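Local atomic coordinates of hypothetical protein (Parabacteroides merdae, PDB entry 4OO3), a protein that is of unknown function but is probably an NAD(P)-dependent oxidoreductase, pairing a nucleotide-binding Rossmann fold with a C-terminal domain built round a large mixed beta sheet. Residues 372-377 / 384-389; 152-157 / 338-343; 159-164 / 227-232; 148-153 / 393-398; 329-334 / 343-348. All blocks are in the same frame, centred on the assembly; numbering follows the deposited sequence.

Interaction 1. Residues 372-377 / 384-389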
# COMPACT_ATOMS: atom_id res chain seq x y z
N GLY A 372 24.62 -8.11 9.44
CA GLY A 372 25.09 -6.72 9.41
C GLY A 372 24.34 -5.80 10.36
O GLY A 372 24.87 -4.76 10.76
N VAL A 373 23.11 -6.16 10.72
CA VAL A 373 22.27 -5.30 11.54
C VAL A 373 22.76 -5.31 12.98
O VAL A 373 22.82 -6.37 13.62
CB VAL A 373 20.78 -5.72 11.45
CG1 VAL A 373 19.92 -4.89 12.39
CG2 VAL A 373 20.27 -5.59 10.02
N ALA A 374 23.12 -4.13 13.48
CA ALA A 374 23.62 -3.96 14.84
C ALA A 374 22.93 -2.78 15.53
O ALA A 374 22.10 -2.10 14.92
CB ALA A 374 25.13 -3.75 14.82
N LEU A 375 23.28 -2.55 16.79
CA LEU A 375 22.70 -1.46 17.57
C LEU A 375 23.75 -0.41 17.94
O LEU A 375 24.89 -0.74 18.21
CB LEU A 375 22.07 -1.98 18.86
CG LEU A 375 20.72 -2.68 18.75
CD1 LEU A 375 20.24 -3.06 20.15
CD2 LEU A 375 19.68 -1.81 18.06
N ASN A 376 23.32 0.85 17.94
CA ASN A 376 24.16 1.97 18.33
C ASN A 376 23.44 2.74 19.42
O ASN A 376 22.35 3.25 19.19
CB ASN A 376 24.38 2.92 17.15
CG ASN A 376 25.57 2.54 16.29
OD1 ASN A 376 25.42 2.17 15.13
ND2 ASN A 376 26.77 2.65 16.86
N LYS A 377 24.04 2.81 20.61
CA LYS A 377 23.50 3.65 21.67
C LYS A 377 23.62 5.09 21.18
O LYS A 377 24.68 5.49 20.72
CB LYS A 377 24.29 3.44 22.97
CG LYS A 377 23.60 3.93 24.23
CD LYS A 377 24.44 3.62 25.46
CE LYS A 377 23.96 4.36 26.70
NZ LYS A 377 22.79 3.70 27.35
N GLN A 384 19.68 3.25 18.25
CA GLN A 384 19.34 3.18 16.84
C GLN A 384 19.73 1.81 16.28
O GLN A 384 20.80 1.29 16.60
CB GLN A 384 20.08 4.26 16.05
CG GLN A 384 19.80 4.19 14.56
CD GLN A 384 20.14 5.47 13.82
OE1 GLN A 384 20.49 6.48 14.43
NE2 GLN A 384 20.03 5.43 12.50
N VAL A 385 18.87 1.25 15.44
CA VAL A 385 19.16 -0.00 14.75
C VAL A 385 19.91 0.30 13.47
O VAL A 385 19.33 0.74 12.49
CB VAL A 385 17.88 -0.80 14.42
CG1 VAL A 385 18.22 -2.11 13.72
CG2 VAL A 385 17.08 -1.07 15.69
N GLU A 386 21.22 0.05 13.48
CA GLU A 386 22.07 0.26 12.33
C GLU A 386 21.73 -0.77 11.25
O GLU A 386 21.82 -1.96 11.48
CB GLU A 386 23.54 0.12 12.76
CG GLU A 386 24.57 0.67 11.79
CD GLU A 386 26.00 0.37 12.22
OE1 GLU A 386 26.21 -0.16 13.34
OE2 GLU A 386 26.93 0.65 11.44
N ILE A 387 21.33 -0.29 10.08
CA ILE A 387 20.93 -1.14 8.97
C ILE A 387 21.85 -0.93 7.78
O ILE A 387 21.94 0.19 7.27
CB ILE A 387 19.49 -0.81 8.53
CG1 ILE A 387 18.51 -1.03 9.69
CG2 ILE A 387 19.08 -1.66 7.33
CD1 ILE A 387 17.22 -0.25 9.55
N PRO A 388 22.55 -1.98 7.33
CA PRO A 388 23.38 -1.90 6.12
C PRO A 388 22.64 -1.36 4.89
O PRO A 388 21.46 -1.66 4.69
CB PRO A 388 23.79 -3.34 5.88
CG PRO A 388 23.84 -3.93 7.25
CD PRO A 388 22.75 -3.26 8.03
N ALA A 389 23.35 -0.59 4.07
CA ALA A 389 22.79 0.04 2.88
C ALA A 389 22.19 -0.96 1.90
O ALA A 389 21.27 -0.61 1.17
CB ALA A 389 23.85 0.87 2.17
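Val373 and Val385 meet obliquely through their CG1 methyls, Val373 CG1 lying 3.5 Å from Val385 CG1. In both valines CG1 stands anti to the backbone N, and each CG2 has a different partner. Val373 CG2 packs on Pro388 CD, the two side chains crossing at about a right angle, while Val385 CG2 takes Leu375 CD2 at 3.6 Å. Leu375 and Val385 are a non-hydrogen-bonded antiparallel pair, and their face of the sheet is covered by two helices: Leu375 also touches Leu359 and Met363 of helix 352-369, Val385 touches Leu159 of helix 155-164.

The other face carries Ala374, Asn376, Gln384 and Glu386. Here the Glu386 chain runs extended beyond CG, and its OE1 passes 4.0 Å from Ala374 CB. Two hydrogen-bonded pairs hold the backbones together. Ala374 N gives to Glu386 O at 3.2 Å and Glu386 N returns to Ala374 O at 2.7 Å; in the next pair Asn376 N bonds Gln384 O nearly straight, at 163°, and Gln384 N bonds Asn376 O. This is a beta hairpin, 374-379 with 382-386, at the margin of the mixed sheet of the C-terminal domain, with 374-379 as its outermost strand.

Interaction 2. Residues 152-157 / 338-343; sequences RNEITT and YQPELF
Thr156 turns OG1 into the position between its own backbone N and carbonyl carbon (chi1 61°), which sets CG2 anti to the carbonyl carbon, and both branches touch Pro340. The methyl Thr156 CG2 sits 3.5 Å from Pro340 O, and the hydroxyl OG1 lies 3.8 Å from Pro340 CB, the threonine crossing the proline side chain at about a right angle. Glu154 joins from the helix start: its chain bends at chi2 (-80°) and OE2 comes 3.8 Å from Pro340 CG.

That bend also folds the carboxylate back over the first turn of helix 155-164. Glu154 is the N-cap residue, and its OE2 accepts from Thr156 N at 2.7 Å, a donor well above the carboxylate plane. Glu154 OE1 takes two donors, Thr157 N and, on its syn side, Thr156 OG1 at 2.6 Å. Further along the strand, Leu342 CD2 rests 3.9 Å from Thr156 O, and Leu342 goes on to pack against Leu159 and Leu163 of the same helix.

The contact thus seats the N-terminus of helix 155-164 on strand 341-346 and the residues just before it. Between the segments it is van der Waals contact alone; the polar bonds are kept within the helix start, where three of them grip one carboxylate. The nearby helix N-terminus would be expected to stabilise the negative charge of Glu154.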
# COMPACT_ATOMS: atom_id res chain seq x y z
N ARG A 152 5.30 -4.08 3.73
CA ARG A 152 5.69 -5.28 4.45
C ARG A 152 7.12 -5.70 4.15
O ARG A 152 7.75 -6.40 4.95
CB ARG A 152 4.79 -6.43 4.04
CG ARG A 152 3.34 -6.25 4.41
CD ARG A 152 2.58 -7.49 4.00
NE ARG A 152 1.16 -7.39 4.30
CZ ARG A 152 0.27 -8.31 3.97
NH1 ARG A 152 0.66 -9.40 3.32
NH2 ARG A 152 -1.00 -8.14 4.28
N ASN A 153 7.62 -5.32 2.98
CA ASN A 153 8.92 -5.76 2.51
C ASN A 153 10.02 -4.75 2.79
O ASN A 153 11.19 -5.05 2.57
CB ASN A 153 8.84 -6.04 1.01
CG ASN A 153 7.84 -7.14 0.69
OD1 ASN A 153 7.76 -8.13 1.41
ND2 ASN A 153 7.09 -6.97 -0.39
N GLU A 154 9.64 -3.58 3.29
CA GLU A 154 10.59 -2.53 3.62
C GLU A 154 11.31 -2.88 4.92
O GLU A 154 10.70 -3.38 5.87
CB GLU A 154 9.87 -1.19 3.69
CG GLU A 154 10.77 0.00 3.96
CD GLU A 154 11.12 0.13 5.43
OE1 GLU A 154 10.21 -0.06 6.28
OE2 GLU A 154 12.31 0.39 5.74
N ILE A 155 12.61 -2.61 4.96
CA ILE A 155 13.49 -3.15 5.99
C ILE A 155 13.18 -2.71 7.43
O ILE A 155 13.17 -3.55 8.33
CB ILE A 155 14.99 -2.91 5.64
CG1 ILE A 155 15.93 -3.59 6.66
CG2 ILE A 155 15.31 -1.43 5.54
CD1 ILE A 155 15.74 -5.08 6.78
N THR A 156 12.92 -1.42 7.66
CA THR A 156 12.61 -0.96 9.03
C THR A 156 11.32 -1.59 9.54
O THR A 156 11.23 -1.95 10.71
CB THR A 156 12.50 0.58 9.15
OG1 THR A 156 11.44 1.08 8.32
CG2 THR A 156 13.82 1.25 8.79
N THR A 157 10.34 -1.73 8.65
CA THR A 157 9.10 -2.41 8.99
C THR A 157 9.37 -3.86 9.41
O THR A 157 8.83 -4.31 10.43
CB THR A 157 8.10 -2.34 7.83
OG1 THR A 157 7.43 -1.08 7.87
CG2 THR A 157 7.06 -3.45 7.90
N TYR A 338 15.30 11.84 5.00
CA TYR A 338 14.05 11.27 4.51
C TYR A 338 14.15 9.78 4.16
O TYR A 338 13.43 9.29 3.30
CB TYR A 338 13.50 12.11 3.36
CG TYR A 338 13.33 13.56 3.77
CD1 TYR A 338 12.28 13.94 4.61
CD2 TYR A 338 14.24 14.54 3.38
CE1 TYR A 338 12.13 15.25 5.02
CE2 TYR A 338 14.10 15.86 3.79
CZ TYR A 338 13.03 16.21 4.60
OH TYR A 338 12.86 17.50 5.03
N GLN A 339 15.04 9.08 4.87
CA GLN A 339 15.17 7.63 4.81
C GLN A 339 14.81 7.08 6.19
O GLN A 339 15.36 7.53 7.19
CB GLN A 339 16.60 7.24 4.45
CG GLN A 339 17.01 5.86 4.96
CD GLN A 339 18.27 5.34 4.31
OE1 GLN A 339 19.32 5.24 4.95
NE2 GLN A 339 18.17 4.99 3.04
N PRO A 340 13.89 6.10 6.26
CA PRO A 340 13.43 5.62 7.57
C PRO A 340 14.54 5.00 8.42
O PRO A 340 15.35 4.22 7.92
CB PRO A 340 12.35 4.58 7.21
CG PRO A 340 12.62 4.18 5.81
CD PRO A 340 13.27 5.36 5.14
N GLU A 341 14.57 5.38 9.70
CA GLU A 341 15.50 4.82 10.67
C GLU A 341 14.71 4.34 11.86
O GLU A 341 13.75 4.99 12.28
CB GLU A 341 16.53 5.87 11.13
CG GLU A 341 17.43 6.43 10.03
CD GLU A 341 18.33 5.39 9.37
OE1 GLU A 341 18.50 4.29 9.92
OE2 GLU A 341 18.87 5.69 8.28
N LEU A 342 15.13 3.20 12.41
CA LEU A 342 14.43 2.54 13.51
C LEU A 342 15.18 2.75 14.83
O LEU A 342 16.41 2.69 14.86
CB LEU A 342 14.31 1.04 13.21
CG LEU A 342 13.68 0.11 14.26
CD1 LEU A 342 12.26 0.52 14.65
CD2 LEU A 342 13.68 -1.32 13.71
N PHE A 343 14.43 3.02 15.90
CA PHE A 343 15.00 3.20 17.24
C PHE A 343 14.30 2.33 18.29
O PHE A 343 13.10 2.08 18.20
CB PHE A 343 14.92 4.67 17.66
CG PHE A 343 15.71 5.60 16.77
CD1 PHE A 343 15.18 6.06 15.58
CD2 PHE A 343 16.99 6.01 17.14
CE1 PHE A 343 15.90 6.91 14.77
CE2 PHE A 343 17.72 6.87 16.33
CZ PHE A 343 17.17 7.32 15.14

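Interaction 3. Residues 159-164 / 227-232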
# COMPACT_ATOMS: atom_id res chain seq x y z
N LEU A 159 12.08 -5.11 10.59
CA LEU A 159 12.81 -5.16 11.86
C LEU A 159 11.91 -4.81 13.04
O LEU A 159 12.07 -5.35 14.14
CB LEU A 159 14.05 -4.25 11.81
CG LEU A 159 15.17 -4.77 10.90
CD1 LEU A 159 16.24 -3.72 10.67
CD2 LEU A 159 15.78 -6.03 11.47
N GLN A 160 10.96 -3.92 12.80
CA GLN A 160 9.99 -3.54 13.82
C GLN A 160 9.16 -4.77 14.21
O GLN A 160 9.04 -5.09 15.39
CB GLN A 160 9.09 -2.43 13.28
CG GLN A 160 8.85 -1.30 14.26
CD GLN A 160 7.83 -0.30 13.75
OE1 GLN A 160 7.31 -0.44 12.65
NE2 GLN A 160 7.55 0.70 14.55
N ARG A 161 8.62 -5.46 13.22
CA ARG A 161 7.89 -6.72 13.43
C ARG A 161 8.74 -7.72 14.22
O ARG A 161 8.24 -8.32 15.18
CB ARG A 161 7.48 -7.32 12.08
CG ARG A 161 6.76 -8.67 12.13
CD ARG A 161 6.20 -8.98 10.75
NE ARG A 161 5.96 -10.41 10.50
CZ ARG A 161 4.77 -10.96 10.26
NH1 ARG A 161 3.64 -10.25 10.24
NH2 ARG A 161 4.69 -12.26 10.03
N GLU A 162 9.99 -7.90 13.82
CA GLU A 162 10.89 -8.86 14.47
C GLU A 162 11.14 -8.52 15.92
O GLU A 162 11.00 -9.38 16.79
CB GLU A 162 12.22 -8.99 13.73
CG GLU A 162 12.41 -10.35 13.07
CD GLU A 162 12.71 -11.45 14.07
OE1 GLU A 162 13.51 -11.23 15.00
OE2 GLU A 162 12.15 -12.56 13.91
N LEU A 163 11.50 -7.26 16.17
CA LEU A 163 11.82 -6.80 17.52
C LEU A 163 10.62 -6.86 18.46
O LEU A 163 10.78 -7.15 19.65
CB LEU A 163 12.40 -5.39 17.48
CG LEU A 163 13.78 -5.23 16.84
CD1 LEU A 163 14.19 -3.77 16.87
CD2 LEU A 163 14.83 -6.07 17.55
N SER A 164 9.43 -6.58 17.93
CA SER A 164 8.21 -6.58 18.73
C SER A 164 7.82 -7.97 19.23
O SER A 164 7.11 -8.09 20.23
CB SER A 164 7.05 -6.00 17.92
OG SER A 164 6.59 -6.90 16.92
N VAL A 227 -0.18 -2.02 10.94
CA VAL A 227 -0.47 -2.24 12.37
C VAL A 227 -0.90 -3.70 12.61
O VAL A 227 -0.46 -4.30 13.57
CB VAL A 227 -1.35 -1.16 13.09
CG1 VAL A 227 -1.67 0.04 12.22
CG2 VAL A 227 -2.59 -1.75 13.76
N GLN A 228 -1.70 -4.26 11.71
CA GLN A 228 -2.04 -5.70 11.75
C GLN A 228 -0.80 -6.59 11.61
O GLN A 228 -0.58 -7.50 12.39
CB GLN A 228 -3.03 -6.04 10.62
CG GLN A 228 -4.38 -5.36 10.74
CD GLN A 228 -5.34 -5.72 9.60
OE1 GLN A 228 -4.96 -6.33 8.59
NE2 GLN A 228 -6.60 -5.33 9.77
N TRP A 229 -0.01 -6.30 10.58
CA TRP A 229 1.10 -7.17 10.19
C TRP A 229 2.29 -7.10 11.16
O TRP A 229 2.91 -8.12 11.48
CB TRP A 229 1.51 -6.81 8.77
CG TRP A 229 2.42 -7.78 8.13
CD1 TRP A 229 2.08 -8.98 7.55
CD2 TRP A 229 3.83 -7.65 7.99
NE1 TRP A 229 3.20 -9.60 7.06
CE2 TRP A 229 4.29 -8.81 7.33
CE3 TRP A 229 4.75 -6.68 8.37
CZ2 TRP A 229 5.63 -9.01 7.04
CZ3 TRP A 229 6.08 -6.88 8.08
CH2 TRP A 229 6.51 -8.03 7.42
N GLU A 230 2.62 -5.90 11.63
CA GLU A 230 3.71 -5.73 12.59
C GLU A 230 3.32 -6.13 14.01
O GLU A 230 4.08 -6.80 14.70
CB GLU A 230 4.19 -4.29 12.60
CG GLU A 230 4.88 -3.83 11.33
CD GLU A 230 5.01 -2.32 11.27
OE1 GLU A 230 4.33 -1.62 12.03
OE2 GLU A 230 5.80 -1.82 10.45
N ALA A 231 2.14 -5.70 14.44
CA ALA A 231 1.77 -5.76 15.86
C ALA A 231 0.96 -7.00 16.21
O ALA A 231 0.84 -7.34 17.39
CB ALA A 231 1.01 -4.51 16.25
N PHE A 232 0.41 -7.68 15.20
CA PHE A 232 -0.32 -8.93 15.41
C PHE A 232 0.10 -9.98 14.37
O PHE A 232 -0.75 -10.50 13.64
CB PHE A 232 -1.84 -8.68 15.35
CG PHE A 232 -2.31 -7.61 16.29
CD1 PHE A 232 -2.23 -6.27 15.93
CD2 PHE A 232 -2.83 -7.93 17.54
CE1 PHE A 232 -2.66 -5.28 16.79
CE2 PHE A 232 -3.27 -6.95 18.40
CZ PHE A 232 -3.18 -5.62 18.03
O HOH W 1 4.30 -7.97 17.24
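Gln160 opens the contact, its amide coming up to the carboxylate of Glu230. That carboxylate has firmer partners: Glu230 OE1 forms a salt bridge with Lys185, and OE2 accepts from the hydroxyl of Thr157.

One residue on, Arg161 carries most of the contact. Its CG is anti to the backbone N and the chain stays extended as far as NE, laying the side chain across the indole of Trp229 at about a right angle. The methylene Arg161 CD sits over the six-membered ring of Trp229, 3.4 Å from its centroid and only 12° off the normal, a CH-pi contact. Farther out the guanidinium lies nearly flat on the same indole, planes 23° apart, with Arg161 CZ 3.9 Å from the centroid of the five-membered ring, which makes it a cation-pi stack. Arg161 NH1, besides sitting above the ring, donates to Trp229 O at 2.6 Å, tying the guanidinium to the backbone of the residue whose ring it covers. NH2, the second terminal nitrogen, makes a salt bridge with Asp234, so a backbone oxygen and a carboxylate each hold one end of the cation.

At the end of the segment Ser164 OG turns back to donate to Arg161 O at 2.8 Å. It also accepts from a water, which donates a second bond to Glu230 O at 2.8 Å and so bridges the helices.

Helices 155-164 and 220-231 pack here with short-segment axes 8.9 Å apart at 46°, a helix pair lying against the mixed sheet of the C-terminal domain, where Gln160 and Ala231 both touch Met321.

Interaction 4. Residues 148-153 / 393-398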
# COMPACT_ATOMS: atom_id res chain seq x y z
N ILE A 148 -1.69 -5.38 -3.12
CA ILE A 148 -0.26 -5.15 -3.16
C ILE A 148 0.20 -4.30 -1.97
O ILE A 148 0.20 -3.06 -2.05
CB ILE A 148 0.12 -4.50 -4.50
CG1 ILE A 148 -0.36 -5.39 -5.65
CG2 ILE A 148 1.63 -4.27 -4.58
CD1 ILE A 148 -0.32 -4.74 -7.02
N MSE A 149 0.57 -4.97 -0.88
CA MSE A 149 1.08 -4.33 0.33
C MSE A 149 2.59 -4.34 0.30
O MSE A 149 3.25 -5.22 0.84
CB MSE A 149 0.57 -5.08 1.57
CG MSE A 149 -0.95 -5.10 1.67
SE MSE A 149 -1.62 -3.29 2.07
CE MSE A 149 -2.35 -2.81 0.32
N THR A 150 3.16 -3.32 -0.34
CA THR A 150 4.61 -3.23 -0.52
C THR A 150 5.42 -3.00 0.77
O THR A 150 6.55 -3.48 0.90
CB THR A 150 4.95 -2.11 -1.51
OG1 THR A 150 4.25 -0.91 -1.14
CG2 THR A 150 4.54 -2.50 -2.92
N GLU A 151 4.83 -2.29 1.74
CA GLU A 151 5.57 -1.82 2.91
C GLU A 151 5.94 -2.92 3.88
O GLU A 151 6.79 -2.73 4.76
CB GLU A 151 4.79 -0.72 3.63
CG GLU A 151 4.42 0.45 2.72
CD GLU A 151 5.61 0.91 1.89
OE1 GLU A 151 6.61 1.35 2.50
OE2 GLU A 151 5.54 0.82 0.64
N ARG A 152 5.30 -4.08 3.73
CA ARG A 152 5.69 -5.28 4.45
C ARG A 152 7.12 -5.70 4.15
O ARG A 152 7.75 -6.40 4.95
CB ARG A 152 4.79 -6.43 4.04
CG ARG A 152 3.34 -6.25 4.41
CD ARG A 152 2.58 -7.49 4.00
NE ARG A 152 1.16 -7.39 4.30
CZ ARG A 152 0.27 -8.31 3.97
NH1 ARG A 152 0.66 -9.40 3.32
NH2 ARG A 152 -1.00 -8.14 4.28
N ASN A 153 7.62 -5.32 2.98
CA ASN A 153 8.92 -5.76 2.51
C ASN A 153 10.02 -4.75 2.79
O ASN A 153 11.19 -5.05 2.57
CB ASN A 153 8.84 -6.04 1.01
CG ASN A 153 7.84 -7.14 0.69
OD1 ASN A 153 7.76 -8.13 1.41
ND2 ASN A 153 7.09 -6.97 -0.39
N VAL A 393 16.56 -1.61 -0.59
CA VAL A 393 16.33 -2.09 -1.94
C VAL A 393 15.36 -1.23 -2.75
O VAL A 393 15.33 -1.34 -3.97
CB VAL A 393 15.84 -3.56 -1.96
CG1 VAL A 393 16.96 -4.49 -1.50
CG2 VAL A 393 14.59 -3.75 -1.11
N GLY A 394 14.57 -0.40 -2.07
CA GLY A 394 13.69 0.56 -2.76
C GLY A 394 12.31 0.03 -3.11
O GLY A 394 12.04 -1.18 -3.04
N HIS A 395 11.43 0.95 -3.51
CA HIS A 395 10.02 0.63 -3.75
C HIS A 395 9.75 -0.44 -4.81
O HIS A 395 8.93 -1.34 -4.60
CB HIS A 395 9.25 1.89 -4.13
CG HIS A 395 7.82 1.63 -4.44
ND1 HIS A 395 6.92 1.22 -3.49
CD2 HIS A 395 7.13 1.67 -5.61
CE1 HIS A 395 5.74 1.03 -4.04
NE2 HIS A 395 5.84 1.31 -5.33
N GLU A 396 10.40 -0.33 -5.96
CA GLU A 396 10.16 -1.26 -7.06
C GLU A 396 10.52 -2.69 -6.67
O GLU A 396 9.78 -3.62 -7.00
CB GLU A 396 10.92 -0.82 -8.30
CG GLU A 396 10.41 0.50 -8.85
CD GLU A 396 10.98 0.83 -10.21
OE1 GLU A 396 11.99 0.22 -10.60
OE2 GLU A 396 10.40 1.70 -10.87
N ALA A 397 11.63 -2.86 -5.97
CA ALA A 397 12.01 -4.16 -5.43
C ALA A 397 10.97 -4.68 -4.43
O ALA A 397 10.66 -5.87 -4.42
CB ALA A 397 13.38 -4.08 -4.76
N HIS A 398 10.41 -3.78 -3.62
CA HIS A 398 9.34 -4.17 -2.70
C HIS A 398 8.11 -4.66 -3.46
O HIS A 398 7.45 -5.60 -3.03
CB HIS A 398 8.92 -3.03 -1.76
CG HIS A 398 10.02 -2.53 -0.88
ND1 HIS A 398 10.16 -1.21 -0.53
CD2 HIS A 398 11.05 -3.18 -0.29
CE1 HIS A 398 11.23 -1.06 0.24
NE2 HIS A 398 11.78 -2.25 0.40
O HOH W 2 8.02 0.25 -0.95
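His398 presents CB to the turn at Thr150, 3.6 Å from Thr150 O, and its ring runs on to Asn153, where His398 CD2 lies 3.4 Å from Asn153 O. The place is a junction between the parts of the fold: residues 148-153 follow strand 145-147, the edge of the parallel Rossmann-type sheet, and His398 belongs to the first turn of helix 395-412, whose N-cap is Gly394. The crossing bond is made by the side-chain amide of Asn153, with ND2 donating to His398 O at 3.0 Å in the carbonyl plane, on a lone pair. Asn153 CG stands anti to its carbonyl carbon (chi1 -61°), and chi2 then turns ND2 to the helix, while CB packs on the imidazole.

The His395 ring meets Thr150 near its own plane, with CE1 3.8 Å from Thr150 OG1, the two side chains approaching at a slant. Thr150 OG1 also donates to Glu151 OE2 at 2.8 Å, on the anti side of the carboxylate. On its far nitrogen, NE2, His395 is hydrogen-bonded to NE2 of His23.

What gathers the polar groups is a single water. It donates to Glu151 OE2 and is hydrogen-bonded to His395 ND1 at 2.9 Å and, in the plane of the ring, to His398 ND1 at 2.6 Å.

Interaction 5. Residues 329-334 / 343-348; sequences VIRQGK and FVEAVK
Arg331 and Glu345 reach toward each other tip to tip and form a salt bridge through NH2 and OE2. The guanidinium and carboxylate are nearly coplanar, 27° apart, and the modelled separation of 2.4 Å between Arg331 NH2 and Glu345 OE2 is too short to be taken literally. Glu345 CG is anti to the carbonyl carbon and the chain is extended beyond it, which carries the carboxylate across to the neighbouring strand.

The backbones are joined by one hydrogen-bonded antiparallel pair, Val329 with Phe343. Val329 N donates to Phe343 O at 2.9 Å, and Phe343 N donates back to Val329 O at 2.7 Å.

Around these bonds the side chains of one face close up. Val329 CG1 sits 3.7 Å above the centre of the Arg331 guanidinium, while the other methyl, CG2, touches Glu345 CD at 3.8 Å, so the valine packs against both partners of the salt bridge. Arg331 crosses Phe343 at about a right angle. Arg331 NE stands over the ring face, offset toward the rim, 3.8 Å from Phe343 CD1; the planes are 64° apart, and the cation-pi attraction, with CZ 5.2 Å from the ring centroid, is weak at most. Val329 and Phe343 also meet at their CB atoms.

Strands 326-332 and 341-346 form a hairpin within the mixed sheet. Strand 316-322 flanks it beside 326-332, where Val329 touches Phe318 and Val320, and strand 382-386 flanks it beside 341-346. Ile330 and Val344 point to the other face, Ile330 packing on helix 155-164 and Val344 on both that helix and helix 352-369.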
# COMPACT_ATOMS: atom_id res chain seq x y z
N VAL A 329 10.47 2.91 17.44
CA VAL A 329 10.19 4.21 16.83
C VAL A 329 10.85 4.31 15.47
O VAL A 329 12.04 4.05 15.33
CB VAL A 329 10.70 5.36 17.74
CG1 VAL A 329 10.55 6.72 17.06
CG2 VAL A 329 9.98 5.34 19.08
N ILE A 330 10.06 4.70 14.47
CA ILE A 330 10.58 5.05 13.16
C ILE A 330 10.60 6.57 13.06
O ILE A 330 9.60 7.22 13.37
CB ILE A 330 9.70 4.55 12.01
CG1 ILE A 330 9.51 3.03 12.07
CG2 ILE A 330 10.31 4.94 10.67
CD1 ILE A 330 10.75 2.23 11.80
N ARG A 331 11.73 7.11 12.63
CA ARG A 331 11.82 8.50 12.22
C ARG A 331 12.25 8.56 10.77
O ARG A 331 13.14 7.81 10.34
CB ARG A 331 12.82 9.26 13.08
CG ARG A 331 12.39 9.42 14.53
CD ARG A 331 13.51 9.99 15.37
NE ARG A 331 13.56 9.36 16.68
CZ ARG A 331 12.74 9.66 17.69
NH1 ARG A 331 11.80 10.59 17.56
NH2 ARG A 331 12.87 9.02 18.84
N GLN A 332 11.58 9.42 10.02
CA GLN A 332 11.90 9.66 8.62
C GLN A 332 11.62 11.12 8.30
O GLN A 332 10.56 11.48 7.79
CB GLN A 332 11.08 8.73 7.73
CG GLN A 332 11.41 8.86 6.25
CD GLN A 332 10.39 8.17 5.39
OE1 GLN A 332 10.22 6.96 5.45
NE2 GLN A 332 9.69 8.95 4.56
N GLY A 333 12.58 11.97 8.64
CA GLY A 333 12.47 13.40 8.44
C GLY A 333 13.77 13.94 7.90
O GLY A 333 14.60 13.18 7.41
N LYS A 334 13.92 15.27 7.98
CA LYS A 334 15.13 15.97 7.51
C LYS A 334 16.37 15.35 8.14
O LYS A 334 17.33 15.01 7.44
CB LYS A 334 15.05 17.46 7.89
CG LYS A 334 16.04 18.38 7.16
CD LYS A 334 15.39 19.06 5.97
CE LYS A 334 16.15 20.30 5.52
NZ LYS A 334 17.42 19.98 4.82
N PHE A 343 14.43 3.02 15.90
CA PHE A 343 15.00 3.20 17.24
C PHE A 343 14.30 2.33 18.29
O PHE A 343 13.10 2.08 18.20
CB PHE A 343 14.92 4.67 17.66
CG PHE A 343 15.71 5.60 16.77
CD1 PHE A 343 15.18 6.06 15.58
CD2 PHE A 343 16.99 6.01 17.14
CE1 PHE A 343 15.90 6.91 14.77
CE2 PHE A 343 17.72 6.87 16.33
CZ PHE A 343 17.17 7.32 15.14
N VAL A 344 15.07 1.88 19.27
CA VAL A 344 14.55 1.19 20.46
C VAL A 344 14.70 2.13 21.65
O VAL A 344 15.81 2.56 21.97
CB VAL A 344 15.35 -0.09 20.76
CG1 VAL A 344 14.87 -0.74 22.06
CG2 VAL A 344 15.26 -1.07 19.59
N GLU A 345 13.59 2.45 22.30
CA GLU A 345 13.59 3.40 23.41
C GLU A 345 13.00 2.74 24.64
O GLU A 345 11.82 2.39 24.66
CB GLU A 345 12.78 4.64 23.03
CG GLU A 345 13.10 5.17 21.64
CD GLU A 345 12.65 6.60 21.41
OE1 GLU A 345 11.82 7.11 22.20
OE2 GLU A 345 13.14 7.22 20.44
N ALA A 346 13.83 2.54 25.66
CA ALA A 346 13.35 1.89 26.88
C ALA A 346 12.33 2.78 27.56
O ALA A 346 12.40 4.01 27.47
CB ALA A 346 14.50 1.60 27.82
N VAL A 347 11.36 2.14 28.21
CA VAL A 347 10.35 2.85 28.99
C VAL A 347 11.03 3.38 30.25
O VAL A 347 11.94 2.73 30.78
CB VAL A 347 9.17 1.91 29.33
CG1 VAL A 347 8.26 2.51 30.39
CG2 VAL A 347 8.37 1.60 28.06
N LYS A 348 10.62 4.56 30.71
CA LYS A 348 11.17 5.15 31.93
C LYS A 348 10.90 4.27 33.16
O LYS A 348 9.86 3.62 33.25
CB LYS A 348 10.60 6.56 32.16
CG LYS A 348 9.08 6.62 32.20
CD LYS A 348 8.59 8.02 32.53
CE LYS A 348 7.09 8.11 32.34
NZ LYS A 348 6.59 9.46 32.70

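Interactions 1, 2 and 5 share one mixed sheet: strand 341-346 serves both 2 and 5, and Val385 N comes 2.9 Å from Leu342 O to join the hairpin of interaction 1 to it. Helix 155-164 ties this sheet to the rest, its start in interaction 2 and its later turns in interaction 3; the centres of interactions 2 and 3 lie about 12 Å apart. Leu159 of that helix also reaches interaction 1, with Leu159 CD1 3.7 Å from Ile387 CG1. Interaction 4 shares Arg152 and Asn153 with interaction 2 and begins directly after strand 145-147 of the Rossmann-type sheet, its centre about 22 Å from that of interaction 5. No ligand marks an active site among them.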